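Local atomic coordinates of ABC-type branched-chain amino acid transport systems periplasmic component-like protein (Thermomonospora curvata, PDB entry 4N03), a protein that binds palmitic acid in the crystal and probably serves as the fatty-acid-binding component of an ABC transporter of the leucine-binding protein family. Residues G155-M160 with E193-E198; D169-V174 with V223-L228; L202-T207 with P232-S237; N255-P260 with F275-A280; K369-K374 with A383-Q388. All coordinates share one frame; numbering follows the deposited sequence. Where two conformers were deposited one is given.

Contact 1 (G155-M160 with E193-E198)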
# COMPACT_ATOMS: atom_id res chain seq x y z
N GLY A 155 12.45 -9.34 3.11
CA GLY A 155 11.79 -10.51 3.64
C GLY A 155 12.53 -11.81 3.44
O GLY A 155 12.60 -12.65 4.32
N VAL A 156 13.14 -12.01 2.25
CA VAL A 156 13.96 -13.19 2.01
C VAL A 156 15.20 -13.17 2.86
O VAL A 156 15.60 -14.20 3.41
CB VAL A 156 14.25 -13.37 0.51
CG1 VAL A 156 15.24 -14.48 0.29
CG2 VAL A 156 12.92 -13.62 -0.23
N GLN A 157 15.83 -12.01 2.99
CA GLN A 157 16.99 -11.93 3.87
C GLN A 157 16.60 -12.31 5.29
O GLN A 157 17.31 -12.99 6.00
CB GLN A 157 17.59 -10.55 3.85
CG GLN A 157 18.84 -10.42 4.73
CD GLN A 157 20.01 -11.21 4.20
OE1 GLN A 157 20.70 -10.77 3.27
NE2 GLN A 157 20.25 -12.37 4.75
N TRP A 158 15.41 -11.87 5.73
CA TRP A 158 14.88 -12.24 7.04
C TRP A 158 14.65 -13.73 7.17
O TRP A 158 15.04 -14.34 8.16
CB TRP A 158 13.60 -11.47 7.32
CG TRP A 158 12.92 -11.78 8.62
CD1 TRP A 158 13.24 -11.31 9.85
CD2 TRP A 158 11.81 -12.65 8.79
NE1 TRP A 158 12.37 -11.82 10.78
CE2 TRP A 158 11.50 -12.66 10.16
CE3 TRP A 158 11.04 -13.41 7.91
CZ2 TRP A 158 10.44 -13.40 10.68
CZ3 TRP A 158 9.97 -14.15 8.45
CH2 TRP A 158 9.69 -14.13 9.81
N LEU A 159 14.05 -14.35 6.15
CA LEU A 159 13.88 -15.80 6.19
C LEU A 159 15.21 -16.53 6.41
O LEU A 159 15.30 -17.51 7.14
CB LEU A 159 13.23 -16.32 4.91
CG LEU A 159 11.77 -15.96 4.66
CD1 LEU A 159 11.34 -16.41 3.28
CD2 LEU A 159 10.85 -16.54 5.71
N MSE A 160 16.28 -16.06 5.72
CA MSE A 160 17.61 -16.66 5.85
C MSE A 160 18.20 -16.40 7.23
O MSE A 160 18.77 -17.28 7.87
CB MSE A 160 18.57 -16.01 4.88
CG MSE A 160 18.28 -16.37 3.45
SE MSE A 160 19.22 -18.02 2.99
CE MSE A 160 20.90 -17.06 3.16
N GLU A 193 19.24 -14.83 -6.34
CA GLU A 193 20.53 -14.82 -7.04
C GLU A 193 21.67 -14.50 -6.09
O GLU A 193 22.76 -15.13 -6.15
CB GLU A 193 20.50 -13.83 -8.24
CG GLU A 193 21.69 -13.85 -9.18
CD GLU A 193 21.84 -15.18 -9.87
OE1 GLU A 193 20.89 -15.62 -10.57
OE2 GLU A 193 22.90 -15.78 -9.72
N GLN A 194 21.46 -13.50 -5.24
CA GLN A 194 22.51 -13.07 -4.35
C GLN A 194 22.81 -14.08 -3.26
O GLN A 194 23.95 -14.22 -2.85
CB GLN A 194 22.17 -11.70 -3.75
CG GLN A 194 22.21 -10.55 -4.74
CD GLN A 194 23.65 -10.12 -5.02
OE1 GLN A 194 24.58 -10.89 -4.88
NE2 GLN A 194 23.82 -8.90 -5.36
N LEU A 195 21.78 -14.77 -2.76
CA LEU A 195 21.85 -15.67 -1.63
C LEU A 195 22.00 -17.12 -1.99
O LEU A 195 22.16 -17.93 -1.08
CB LEU A 195 20.64 -15.50 -0.73
CG LEU A 195 20.47 -14.11 -0.09
CD1 LEU A 195 19.12 -13.96 0.58
CD2 LEU A 195 21.60 -13.80 0.89
N GLY A 196 21.95 -17.47 -3.28
CA GLY A 196 22.11 -18.87 -3.65
C GLY A 196 20.88 -19.72 -3.49
O GLY A 196 20.99 -20.87 -3.11
N LEU A 197 19.73 -19.16 -3.86
CA LEU A 197 18.43 -19.82 -3.77
C LEU A 197 17.86 -20.03 -5.16
O LEU A 197 18.20 -19.30 -6.08
CB LEU A 197 17.42 -19.03 -2.94
CG LEU A 197 17.92 -18.59 -1.55
CD1 LEU A 197 17.02 -17.53 -0.99
CD2 LEU A 197 17.90 -19.77 -0.60
N GLU A 198 17.03 -21.03 -5.33
CA GLU A 198 16.27 -21.23 -6.55
C GLU A 198 14.87 -20.63 -6.39
O GLU A 198 14.37 -20.46 -5.25
CB GLU A 198 16.13 -22.75 -6.82
CG GLU A 198 17.44 -23.53 -7.04
CD GLU A 198 17.17 -24.99 -7.39
OE1 GLU A 198 16.14 -25.26 -8.05
OE2 GLU A 198 18.00 -25.86 -7.04

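Contact 2 (D169-V174 with V223-L228)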
# COMPACT_ATOMS: atom_id res chain seq x y z
N ASP A 169 18.21 -23.63 -0.99
CA ASP A 169 16.77 -23.86 -0.90
C ASP A 169 16.04 -23.22 -2.07
O ASP A 169 16.58 -22.41 -2.82
CB ASP A 169 16.22 -23.33 0.43
CG ASP A 169 16.49 -24.24 1.61
OD1 ASP A 169 17.03 -25.34 1.45
OD2 ASP A 169 16.09 -23.79 2.73
N LYS A 170 14.77 -23.57 -2.18
CA LYS A 170 13.90 -23.14 -3.24
C LYS A 170 12.70 -22.35 -2.68
O LYS A 170 11.98 -22.78 -1.74
CB LYS A 170 13.35 -24.35 -3.99
CG LYS A 170 12.46 -24.00 -5.19
CD LYS A 170 11.93 -25.24 -5.88
CE LYS A 170 12.99 -26.08 -6.56
NZ LYS A 170 12.35 -27.27 -7.24
N LEU A 171 12.45 -21.18 -3.27
CA LEU A 171 11.31 -20.35 -2.96
C LEU A 171 10.27 -20.53 -4.03
O LEU A 171 10.60 -20.45 -5.20
CB LEU A 171 11.75 -18.87 -2.95
CG LEU A 171 12.98 -18.51 -2.13
CD1 LEU A 171 13.27 -17.03 -2.30
CD2 LEU A 171 12.76 -18.84 -0.67
N GLY A 172 9.01 -20.73 -3.64
CA GLY A 172 7.91 -20.71 -4.58
C GLY A 172 7.12 -19.46 -4.44
O GLY A 172 6.55 -19.26 -3.36
N HIS A 173 7.02 -18.65 -5.49
CA HIS A 173 6.35 -17.36 -5.40
C HIS A 173 5.13 -17.34 -6.28
O HIS A 173 5.20 -17.43 -7.50
CB HIS A 173 7.34 -16.26 -5.78
CG HIS A 173 6.89 -14.89 -5.38
ND1 HIS A 173 7.77 -13.85 -5.31
CD2 HIS A 173 5.65 -14.40 -5.04
CE1 HIS A 173 7.10 -12.76 -4.95
NE2 HIS A 173 5.82 -13.07 -4.77
N VAL A 174 3.96 -17.30 -5.64
CA VAL A 174 2.68 -17.18 -6.28
C VAL A 174 2.38 -15.71 -6.40
O VAL A 174 2.37 -15.01 -5.36
CB VAL A 174 1.58 -17.88 -5.44
CG1 VAL A 174 0.20 -17.68 -6.06
CG2 VAL A 174 1.86 -19.36 -5.26
N VAL A 223 9.22 -26.99 -2.59
CA VAL A 223 9.74 -25.70 -2.17
C VAL A 223 10.02 -25.70 -0.66
O VAL A 223 9.45 -26.48 0.10
CB VAL A 223 8.79 -24.54 -2.55
CG1 VAL A 223 8.52 -24.52 -4.04
CG2 VAL A 223 7.49 -24.57 -1.75
N ASP A 224 10.88 -24.80 -0.22
CA ASP A 224 11.21 -24.61 1.17
C ASP A 224 10.51 -23.44 1.81
O ASP A 224 10.46 -23.37 3.04
CB ASP A 224 12.71 -24.47 1.28
CG ASP A 224 13.41 -25.69 0.72
OD1 ASP A 224 13.31 -26.76 1.37
OD2 ASP A 224 14.05 -25.61 -0.36
N ALA A 225 10.00 -22.52 1.01
CA ALA A 225 9.26 -21.38 1.51
C ALA A 225 8.33 -20.98 0.42
O ALA A 225 8.59 -21.18 -0.76
CB ALA A 225 10.19 -20.22 1.88
N ILE A 226 7.18 -20.41 0.82
CA ILE A 226 6.12 -20.00 -0.10
C ILE A 226 5.98 -18.51 0.01
O ILE A 226 5.73 -18.00 1.12
CB ILE A 226 4.78 -20.69 0.26
CG1 ILE A 226 4.91 -22.22 0.17
CG2 ILE A 226 3.66 -20.18 -0.63
CD1 ILE A 226 3.74 -22.97 0.79
N LEU A 227 6.05 -17.78 -1.07
CA LEU A 227 5.87 -16.34 -1.13
C LEU A 227 4.60 -16.07 -1.90
O LEU A 227 4.26 -16.79 -2.84
CB LEU A 227 7.06 -15.66 -1.81
CG LEU A 227 8.29 -15.43 -0.92
CD1 LEU A 227 8.81 -16.63 -0.17
CD2 LEU A 227 9.40 -14.82 -1.79
N LEU A 228 3.87 -15.04 -1.45
CA LEU A 228 2.56 -14.73 -2.02
C LEU A 228 2.40 -13.25 -2.23
O LEU A 228 2.42 -12.48 -1.28
CB LEU A 228 1.44 -15.24 -1.13
CG LEU A 228 0.02 -15.01 -1.62
CD1 LEU A 228 -0.26 -15.72 -2.94
CD2 LEU A 228 -1.02 -15.42 -0.60
O HOH W 1 15.82 -27.95 2.08

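Contact 3 (L202-T207 with P232-S237)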
# COMPACT_ATOMS: atom_id res chain seq x y z
N LEU A 202 4.86 -18.88 -10.00
CA LEU A 202 3.48 -19.30 -10.26
C LEU A 202 2.65 -18.08 -10.50
O LEU A 202 2.10 -17.50 -9.53
CB LEU A 202 2.95 -20.13 -9.08
CG LEU A 202 3.44 -21.56 -8.95
CD1 LEU A 202 2.89 -22.25 -7.74
CD2 LEU A 202 2.93 -22.41 -10.12
N PRO A 203 2.44 -17.63 -11.71
CA PRO A 203 1.59 -16.48 -11.97
C PRO A 203 0.11 -16.81 -11.77
O PRO A 203 -0.34 -17.90 -12.13
CB PRO A 203 1.83 -16.15 -13.43
CG PRO A 203 2.28 -17.44 -14.01
CD PRO A 203 3.08 -18.13 -12.95
N ILE A 204 -0.64 -15.86 -11.21
CA ILE A 204 -2.08 -15.98 -11.01
C ILE A 204 -2.70 -14.64 -11.39
O ILE A 204 -2.05 -13.64 -11.59
CB ILE A 204 -2.49 -16.44 -9.61
CG1 ILE A 204 -1.97 -15.48 -8.55
CG2 ILE A 204 -2.01 -17.85 -9.31
CD1 ILE A 204 -2.72 -15.51 -7.25
N LYS A 205 -4.00 -14.66 -11.46
CA LYS A 205 -4.81 -13.45 -11.66
C LYS A 205 -5.68 -13.19 -10.43
O LYS A 205 -5.96 -14.10 -9.68
CB LYS A 205 -5.69 -13.63 -12.90
CG LYS A 205 -4.88 -13.74 -14.21
CD LYS A 205 -5.77 -13.94 -15.47
CE LYS A 205 -4.99 -13.96 -16.83
NZ LYS A 205 -3.72 -14.77 -17.00
N PRO A 206 -6.15 -11.95 -10.26
CA PRO A 206 -6.98 -11.63 -9.10
C PRO A 206 -8.30 -12.39 -9.06
O PRO A 206 -8.84 -12.60 -7.98
CB PRO A 206 -7.18 -10.13 -9.24
CG PRO A 206 -6.04 -9.66 -10.05
CD PRO A 206 -5.80 -10.74 -11.01
N THR A 207 -8.73 -12.87 -10.21
CA THR A 207 -9.93 -13.68 -10.35
C THR A 207 -9.71 -15.17 -10.04
O THR A 207 -10.64 -15.99 -10.10
CB THR A 207 -10.50 -13.50 -11.77
OG1 THR A 207 -9.46 -13.59 -12.72
CG2 THR A 207 -11.22 -12.17 -11.89
N PRO A 232 -6.30 -10.87 0.07
CA PRO A 232 -6.73 -11.66 1.21
C PRO A 232 -7.34 -13.01 0.85
O PRO A 232 -7.03 -14.02 1.46
CB PRO A 232 -7.74 -10.74 1.93
CG PRO A 232 -7.31 -9.35 1.58
CD PRO A 232 -6.79 -9.48 0.15
N GLN A 233 -8.20 -13.03 -0.17
CA GLN A 233 -8.85 -14.27 -0.56
C GLN A 233 -7.84 -15.34 -0.94
O GLN A 233 -7.94 -16.52 -0.54
CB GLN A 233 -9.80 -14.02 -1.72
CG GLN A 233 -10.33 -15.27 -2.41
CD GLN A 233 -11.16 -14.93 -3.63
OE1 GLN A 233 -12.24 -15.47 -3.80
NE2 GLN A 233 -10.66 -14.06 -4.47
N GLN A 234 -6.82 -14.98 -1.72
CA GLN A 234 -5.78 -15.92 -2.12
C GLN A 234 -4.97 -16.37 -0.93
O GLN A 234 -4.59 -17.54 -0.85
CB GLN A 234 -4.88 -15.38 -3.22
CG GLN A 234 -5.59 -15.19 -4.54
CD GLN A 234 -6.35 -13.90 -4.72
OE1 GLN A 234 -6.12 -12.94 -4.00
NE2 GLN A 234 -7.23 -13.87 -5.72
N ALA A 235 -4.66 -15.46 -0.02
CA ALA A 235 -3.90 -15.84 1.17
C ALA A 235 -4.65 -16.87 2.00
O ALA A 235 -4.07 -17.85 2.45
CB ALA A 235 -3.60 -14.63 2.03
N ALA A 236 -5.95 -16.65 2.24
CA ALA A 236 -6.74 -17.59 3.02
C ALA A 236 -6.73 -18.95 2.36
O ALA A 236 -6.62 -19.98 3.02
CB ALA A 236 -8.14 -17.09 3.23
N SER A 237 -6.95 -18.98 1.04
CA SER A 237 -7.04 -20.23 0.30
C SER A 237 -5.69 -20.96 0.33
O SER A 237 -5.58 -22.13 0.66
CB SER A 237 -7.50 -19.97 -1.13
OG SER A 237 -7.57 -21.17 -1.86

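Contact 4 (N255-P260 with F275-A280). With PLM (palmitic acid), chain B.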
# COMPACT_ATOMS: atom_id res chain seq x y z
N ASN A 255 2.35 -6.92 1.21
CA ASN A 255 1.68 -6.18 2.28
C ASN A 255 0.17 -6.25 2.30
O ASN A 255 -0.44 -5.97 3.34
CB ASN A 255 2.16 -4.72 2.36
CG ASN A 255 1.79 -3.88 1.16
OD1 ASN A 255 0.73 -4.05 0.59
ND2 ASN A 255 2.66 -2.92 0.82
N SER A 256 -0.46 -6.66 1.21
CA SER A 256 -1.91 -6.69 1.10
C SER A 256 -2.47 -8.09 1.08
O SER A 256 -3.70 -8.26 0.90
CB SER A 256 -2.39 -5.94 -0.13
OG SER A 256 -1.98 -6.61 -1.31
N ALA A 257 -1.66 -9.10 1.33
CA ALA A 257 -2.07 -10.50 1.26
C ALA A 257 -2.69 -10.96 2.60
O ALA A 257 -2.35 -12.04 3.09
CB ALA A 257 -0.90 -11.39 0.84
N TYR A 258 -3.58 -10.16 3.18
CA TYR A 258 -4.17 -10.40 4.50
C TYR A 258 -5.17 -9.31 4.78
O TYR A 258 -4.97 -8.17 4.46
CB TYR A 258 -3.08 -10.39 5.58
CG TYR A 258 -3.65 -10.48 6.94
CD1 TYR A 258 -4.24 -11.66 7.37
CD2 TYR A 258 -3.58 -9.44 7.84
CE1 TYR A 258 -4.84 -11.74 8.64
CE2 TYR A 258 -4.14 -9.54 9.11
CZ TYR A 258 -4.75 -10.70 9.50
OH TYR A 258 -5.32 -10.83 10.76
N SER A 259 -6.28 -9.69 5.43
CA SER A 259 -7.22 -8.78 6.08
C SER A 259 -7.62 -9.46 7.38
O SER A 259 -7.74 -10.67 7.45
CB SER A 259 -8.46 -8.60 5.18
OG SER A 259 -9.18 -9.83 5.10
N PRO A 260 -7.89 -8.68 8.44
CA PRO A 260 -8.32 -9.29 9.68
C PRO A 260 -9.65 -10.01 9.61
O PRO A 260 -9.87 -10.94 10.39
CB PRO A 260 -8.44 -8.11 10.63
CG PRO A 260 -7.63 -7.04 10.06
CD PRO A 260 -7.68 -7.23 8.58
N PHE A 275 2.82 -17.73 9.01
CA PHE A 275 2.39 -16.81 7.97
C PHE A 275 2.83 -15.40 8.34
O PHE A 275 2.44 -14.85 9.40
CB PHE A 275 0.86 -16.89 7.81
CG PHE A 275 0.31 -16.08 6.70
CD1 PHE A 275 0.05 -14.75 6.87
CD2 PHE A 275 -0.01 -16.63 5.48
CE1 PHE A 275 -0.47 -13.98 5.89
CE2 PHE A 275 -0.54 -15.85 4.48
CZ PHE A 275 -0.74 -14.51 4.66
N PHE A 276 3.69 -14.83 7.51
CA PHE A 276 4.29 -13.56 7.78
C PHE A 276 4.03 -12.61 6.62
O PHE A 276 3.92 -13.06 5.47
CB PHE A 276 5.80 -13.76 8.00
CG PHE A 276 6.11 -14.75 9.08
CD1 PHE A 276 5.99 -14.36 10.41
CD2 PHE A 276 6.42 -16.04 8.80
CE1 PHE A 276 6.23 -15.24 11.43
CE2 PHE A 276 6.64 -16.95 9.81
CZ PHE A 276 6.55 -16.54 11.13
N ILE A 277 4.01 -11.32 6.88
CA ILE A 277 3.78 -10.28 5.90
C ILE A 277 4.89 -9.26 5.97
O ILE A 277 5.24 -8.75 7.03
CB ILE A 277 2.43 -9.57 6.14
CG1 ILE A 277 1.23 -10.52 5.99
CG2 ILE A 277 2.26 -8.35 5.24
CD1 ILE A 277 0.98 -10.98 4.55
N ALA A 278 5.50 -8.99 4.81
CA ALA A 278 6.51 -7.94 4.66
C ALA A 278 5.81 -6.66 4.25
O ALA A 278 5.09 -6.63 3.28
CB ALA A 278 7.52 -8.33 3.62
N THR A 279 5.97 -5.61 5.07
CA THR A 279 5.27 -4.37 4.82
C THR A 279 6.03 -3.20 5.40
O THR A 279 6.59 -3.32 6.50
CB THR A 279 3.86 -4.41 5.46
OG1 THR A 279 3.24 -3.15 5.24
CG2 THR A 279 3.87 -4.75 6.93
N ALA A 280 6.03 -2.06 4.72
CA ALA A 280 6.61 -0.84 5.24
C ALA A 280 5.72 -0.17 6.29
O ALA A 280 6.16 0.75 6.95
CB ALA A 280 6.85 0.16 4.13
C1 PLM B . -1.47 -3.66 -5.99
O1 PLM B . -0.40 -3.01 -5.86
O2 PLM B . -2.15 -3.71 -7.04
C2 PLM B . -2.09 -4.27 -4.75
C3 PLM B . -2.87 -3.11 -3.99
C4 PLM B . -3.36 -3.52 -2.62
C5 PLM B . -4.14 -2.45 -1.94
C6 PLM B . -4.61 -2.69 -0.49
C7 PLM B . -3.59 -2.15 0.50
C8 PLM B . -3.83 -2.49 1.94
C9 PLM B . -3.00 -1.71 2.94
CA PLM B . -1.64 -2.36 3.32
CB PLM B . -0.79 -1.28 4.10
CC PLM B . 0.62 -1.11 3.48
CD PLM B . 1.29 0.22 3.79
CE PLM B . 2.66 0.46 3.18
CF PLM B . 2.92 1.97 3.03
CG PLM B . 3.49 2.64 4.27
O HOH W 2 5.12 -2.18 2.05
O HOH W 3 5.13 -6.07 0.55

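Contact 5 (K369-K374 with A383-Q388)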
# COMPACT_ATOMS: atom_id res chain seq x y z
N LYS A 369 12.89 0.52 4.53
CA LYS A 369 12.70 -0.22 5.76
C LYS A 369 11.36 -1.00 5.72
O LYS A 369 10.31 -0.43 5.42
CB LYS A 369 12.71 0.74 6.92
CG LYS A 369 14.03 1.46 7.07
CD LYS A 369 14.22 2.22 8.34
CE LYS A 369 15.53 2.98 8.29
NZ LYS A 369 15.52 4.11 7.29
N THR A 370 11.47 -2.28 5.98
CA THR A 370 10.35 -3.21 5.94
C THR A 370 10.17 -3.85 7.31
O THR A 370 11.12 -4.33 7.91
CB THR A 370 10.68 -4.34 4.94
OG1 THR A 370 10.92 -3.77 3.64
CG2 THR A 370 9.59 -5.40 4.85
N TYR A 371 8.92 -3.83 7.82
CA TYR A 371 8.52 -4.65 8.97
C TYR A 371 8.19 -6.03 8.55
O TYR A 371 7.76 -6.24 7.39
CB TYR A 371 7.22 -4.11 9.61
CG TYR A 371 7.25 -2.74 10.22
CD1 TYR A 371 6.96 -1.62 9.47
CD2 TYR A 371 7.48 -2.56 11.59
CE1 TYR A 371 6.95 -0.35 10.02
CE2 TYR A 371 7.46 -1.29 12.15
CZ TYR A 371 7.17 -0.21 11.38
OH TYR A 371 7.16 1.03 11.98
N ILE A 372 8.36 -7.00 9.44
CA ILE A 372 7.70 -8.30 9.25
C ILE A 372 6.58 -8.33 10.31
O ILE A 372 6.86 -8.14 11.51
CB ILE A 372 8.64 -9.49 9.45
CG1 ILE A 372 9.85 -9.39 8.56
CG2 ILE A 372 7.84 -10.79 9.25
CD1 ILE A 372 9.58 -9.42 7.08
N ILE A 373 5.36 -8.59 9.90
CA ILE A 373 4.21 -8.69 10.77
C ILE A 373 3.60 -10.07 10.63
O ILE A 373 3.86 -10.79 9.67
CB ILE A 373 3.19 -7.53 10.56
CG1 ILE A 373 2.40 -7.69 9.30
CG2 ILE A 373 3.88 -6.18 10.66
CD1 ILE A 373 1.33 -6.66 9.14
N LYS A 374 2.73 -10.44 11.57
CA LYS A 374 1.94 -11.65 11.41
C LYS A 374 0.51 -11.36 11.86
O LYS A 374 0.25 -10.53 12.79
CB LYS A 374 2.49 -12.82 12.20
CG LYS A 374 2.45 -12.59 13.70
CD LYS A 374 3.00 -13.74 14.51
CE LYS A 374 2.13 -15.00 14.47
NZ LYS A 374 0.77 -14.82 15.09
N ALA A 383 -3.03 -7.80 13.73
CA ALA A 383 -1.65 -8.12 13.35
C ALA A 383 -0.71 -7.57 14.39
O ALA A 383 -1.00 -6.55 15.02
CB ALA A 383 -1.29 -7.58 11.97
N VAL A 384 0.47 -8.19 14.51
CA VAL A 384 1.51 -7.73 15.43
C VAL A 384 2.85 -7.72 14.70
O VAL A 384 3.10 -8.52 13.78
CB VAL A 384 1.66 -8.58 16.72
CG1 VAL A 384 0.46 -8.49 17.63
CG2 VAL A 384 1.95 -10.04 16.46
N ILE A 385 3.73 -6.85 15.14
CA ILE A 385 5.11 -6.82 14.63
C ILE A 385 5.86 -8.05 15.10
O ILE A 385 5.89 -8.38 16.30
CB ILE A 385 5.79 -5.53 15.12
CG1 ILE A 385 5.16 -4.34 14.44
CG2 ILE A 385 7.29 -5.58 14.85
CD1 ILE A 385 5.56 -2.98 15.03
N VAL A 386 6.50 -8.73 14.16
CA VAL A 386 7.44 -9.81 14.45
C VAL A 386 8.85 -9.25 14.37
O VAL A 386 9.67 -9.54 15.24
CB VAL A 386 7.24 -10.99 13.46
CG1 VAL A 386 8.25 -12.09 13.69
CG2 VAL A 386 5.83 -11.54 13.69
N GLU A 387 9.14 -8.46 13.34
CA GLU A 387 10.44 -7.81 13.20
C GLU A 387 10.23 -6.37 12.97
O GLU A 387 9.50 -5.96 12.05
CB GLU A 387 11.21 -8.42 12.02
CG GLU A 387 12.68 -8.10 11.98
CD GLU A 387 13.44 -8.76 13.10
OE1 GLU A 387 13.19 -9.95 13.39
OE2 GLU A 387 14.34 -8.11 13.64
N GLN A 388 10.84 -5.54 13.81
CA GLN A 388 10.77 -4.10 13.64
C GLN A 388 11.38 -3.71 12.29
O GLN A 388 12.23 -4.40 11.74
CB GLN A 388 11.55 -3.36 14.74
CG GLN A 388 10.90 -3.44 16.13
CD GLN A 388 9.55 -2.73 16.22
OE1 GLN A 388 9.21 -1.83 15.45
NE2 GLN A 388 8.79 -3.09 17.22

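Contact 1 (G155-M160 with E193-E198)
Leu195 has CG anti to its carbonyl carbon (chi1 -62°), and Val156 has CG1 anti to the backbone N (chi1 172°). The two side chains slide past each other in opposite directions. Leu195 CD1 lies 3.9 Å from Val156 CG1 and 3.8 Å from Met160 CG. Met160, a selenomethionine in the crystal, bends twice, and its CE comes 4.0 Å from Leu195 CD2. Gln157 crosses Leu195 at about a right angle, its OE1 4.0 Å from Leu195 CD2. Val156 and Met160, one turn apart on helix 148-161, thus offer an apolar seat to the end of helix 179-195, two helices on one face of the parallel part of the mixed sheet. Gly196, just past the helix end, takes positive phi, and beyond it Leu197 places CD1 3.8 Å from Val156 CG1. An alanine in place of Leu195 would probably open a gap between Val156 and Met160 and leave the Met160 side chain freer to turn. Leu394 of helix 393-397 touches Gln157 and Leu195, while Leu171 of the sheet lies against Val156 and Leu197.

Contact 2 (D169-V174 with V223-L228)
Asp224 OD2 takes the backbone N-H of Lys170 on its anti lone pair at 2.8 Å, and Asp224 N returns a bond to Lys170 O, so one residue grips both backbone polar groups of Lys170. Further on, Gly172 N donates to Ala225 O in a nearly straight bond (175° at the hydrogen), Leu227 N to Gly172 O, and Val174 N to Leu227 O. Gly172 suits its place because a CB there would press on Val223 CG1, which lies 3.8 Å from Gly172 N. On the face of Leu171 and Ala225, Leu227 CB sits over the His173 ring in a CH-pi contact, 3.8 Å from its centroid; His173 NE2 is hydrogen-bonded to Ser229 OG. On the other face Val174 CG1 meets Leu228 CD1 at 3.7 Å, side by side.

The carboxylates of Asp169 and Asp224 stack with planes 25° apart, Asp169 OD1 3.5 Å from Asp224 OD2. One water donates to Asp169 OD1 and Asp224 OD1, and Lys166 forms a salt bridge with Asp169, which probably eases the repulsion. An alanine in place of Asp224 would probably leave Lys170 N without its side-chain acceptor and the water with one anchor fewer. Helices 148-161 and 179-195 pack on the face of Leu171 and Leu227, as on the parallel strands of a periplasmic binding protein lobe.

Contact 3 (L202-T207 with P232-S237)
Strand 198-204 gives way to irregular chain at Lys205, helix 232-244 begins nearby, and the backbones stay well apart, with Pro206 CA and Gln234 CA 8.3 Å from each other. Gln234 bridges this distance. Its CG stands anti to the carbonyl carbon (chi1 -67°), and a bend at chi2 (84°) turns CD out of line with the first part of the chain. The amide NE2 then lies 3.1 Å from Pro206 O, but the bond is weak, with only 124° at the hydrogen. The same NE2 also donates to Asp208 O, and OE1 accepts from Gly231 N, so both ends of the amide are engaged.

Nearer the backbone, the aliphatic part of Gln234 meets Ile204, the two side chains sliding past each other in opposite directions, with Ile204 CD1 4.0 Å from Gln234 CG. A glutamine fits here because its methylenes can lie against an isoleucine while its amide serves carbonyl oxygens and an N-H at once. Ile204 also rests on Val174 and Phe176 of the neighbouring strand, and the ring of Pro206 touches Tyr84.

With a small interface and a single weak bond across it, the contact by itself probably gives little cohesion. The chemistry implies that Gln234 is probably set in place chiefly by Gly231 and Asp208, and that Pro206 O is a third, poorly aligned partner of its amide.

Contact 4 (N255-P260 with F275-A280)
Apolar packing is carried largely by Ile277, which turns its branches toward segment 255-260, CG2 lying 3.7 Å from Asn255 CA and CD1 reaching 4.2 Å from both Ala257 CB and Tyr258 CB. A branched aliphatic suits a strand position that must serve several loop residues. Asn255 CB rests against Thr279 OG1 at 3.5 Å, a hydroxyl hydrogen-bonded to Gly281 N.

A carbonyl-to-ring contact is of another kind. Phe275 has CG anti to the backbone N (chi1 -175°), and its CZ meets Ala257 O at the ring edge, in plane, at 3.3 Å. That carbonyl is buried and has no partner in the model, so the ring's C-H edge is an electrostatically reasonable neighbour for it. Ala257 is the centre of an inverse gamma turn.

Polar links are made by water. One water accepts from Asn255 ND2 and Ala280 N; a second donates to Ala278 O at 2.8 Å and accepts weakly from Asn255 N.

Ligand contacts come from Asn255, Ser256 and Thr279. Ser256 CB approaches C4 of palmitic acid at 3.6 Å, and both Asn255 CG and Thr279 OG1 lie 3.8 Å from its CC. Tyr148, Tyr84 and Ser109 hydrogen-bond the fatty acid. Loop and strand end thus form part of the wall of the ligand site, which in this periplasmic-binding fold typically lies between two lobes.

Contact 5 (K369-K374 with A383-Q388)
A beta hairpin, strands 370-375 and 383-390 at one edge of the mixed sheet, carries a classic beta bulge in this contact: Val386 and Glu387 both face Ile372. Ile372 O accepts from Val386 N at 2.7 Å and from Glu387 N at 2.9 Å, and Ile372 N donates back to Glu387 O. Beyond the bulge, Lys374 and Val384 form a hydrogen-bonded pair through Lys374 N to Val384 O and Val384 N to Lys374 O.

Side chains pack beside these bonds. Ile373 CD1 touches Ala383 CB at 4.0 Å, where a small residue leaves room for the longer branch. Ile372 CB and Glu387 CB meet at 3.8 Å, and the carboxylate of Glu387 goes on to a weak hydrogen bond with Trp158. Tyr371 CE2 lies 3.8 Å from Ile385 CD1, and the tyrosine hydroxyl bonds Gly354 O, a residue type that packs on an aliphatic and still reaches a carbonyl. Gln388 OE1 lies at the ring edge, near its plane.

Lys374 NZ is hydrogen-bonded to Val272 O, and the lysine side chain crosses Val386 at about a right angle, with CG, between the backbone N and the carbonyl carbon (chi1 64°), 3.5 Å from Val386 CG2.

Contacts 2 and 4 are buried, whereas 1, 3 and 5 are partly exposed. Contacts 2, 3, 4 and 5 all reach one mixed sheet: His173 O bonds Leu202 N between contacts 2 and 3, and strands 275-279 and 370-375 join contacts 4 and 5 through Thr279 O and Tyr371 N. Contact 1 packs helix 148-161 against the end of helix 179-195, beside that sheet, its Trp158 meeting Phe276 edge-to-face and lying on Ile372. Chemistry follows place. Backbone bonding dominates in the parallel pair of contact 2 and the antiparallel hairpin of contact 5, apolar packing rules contact 1, a lone amide spans contact 3, and waters and palmitic acid enter at contact 4.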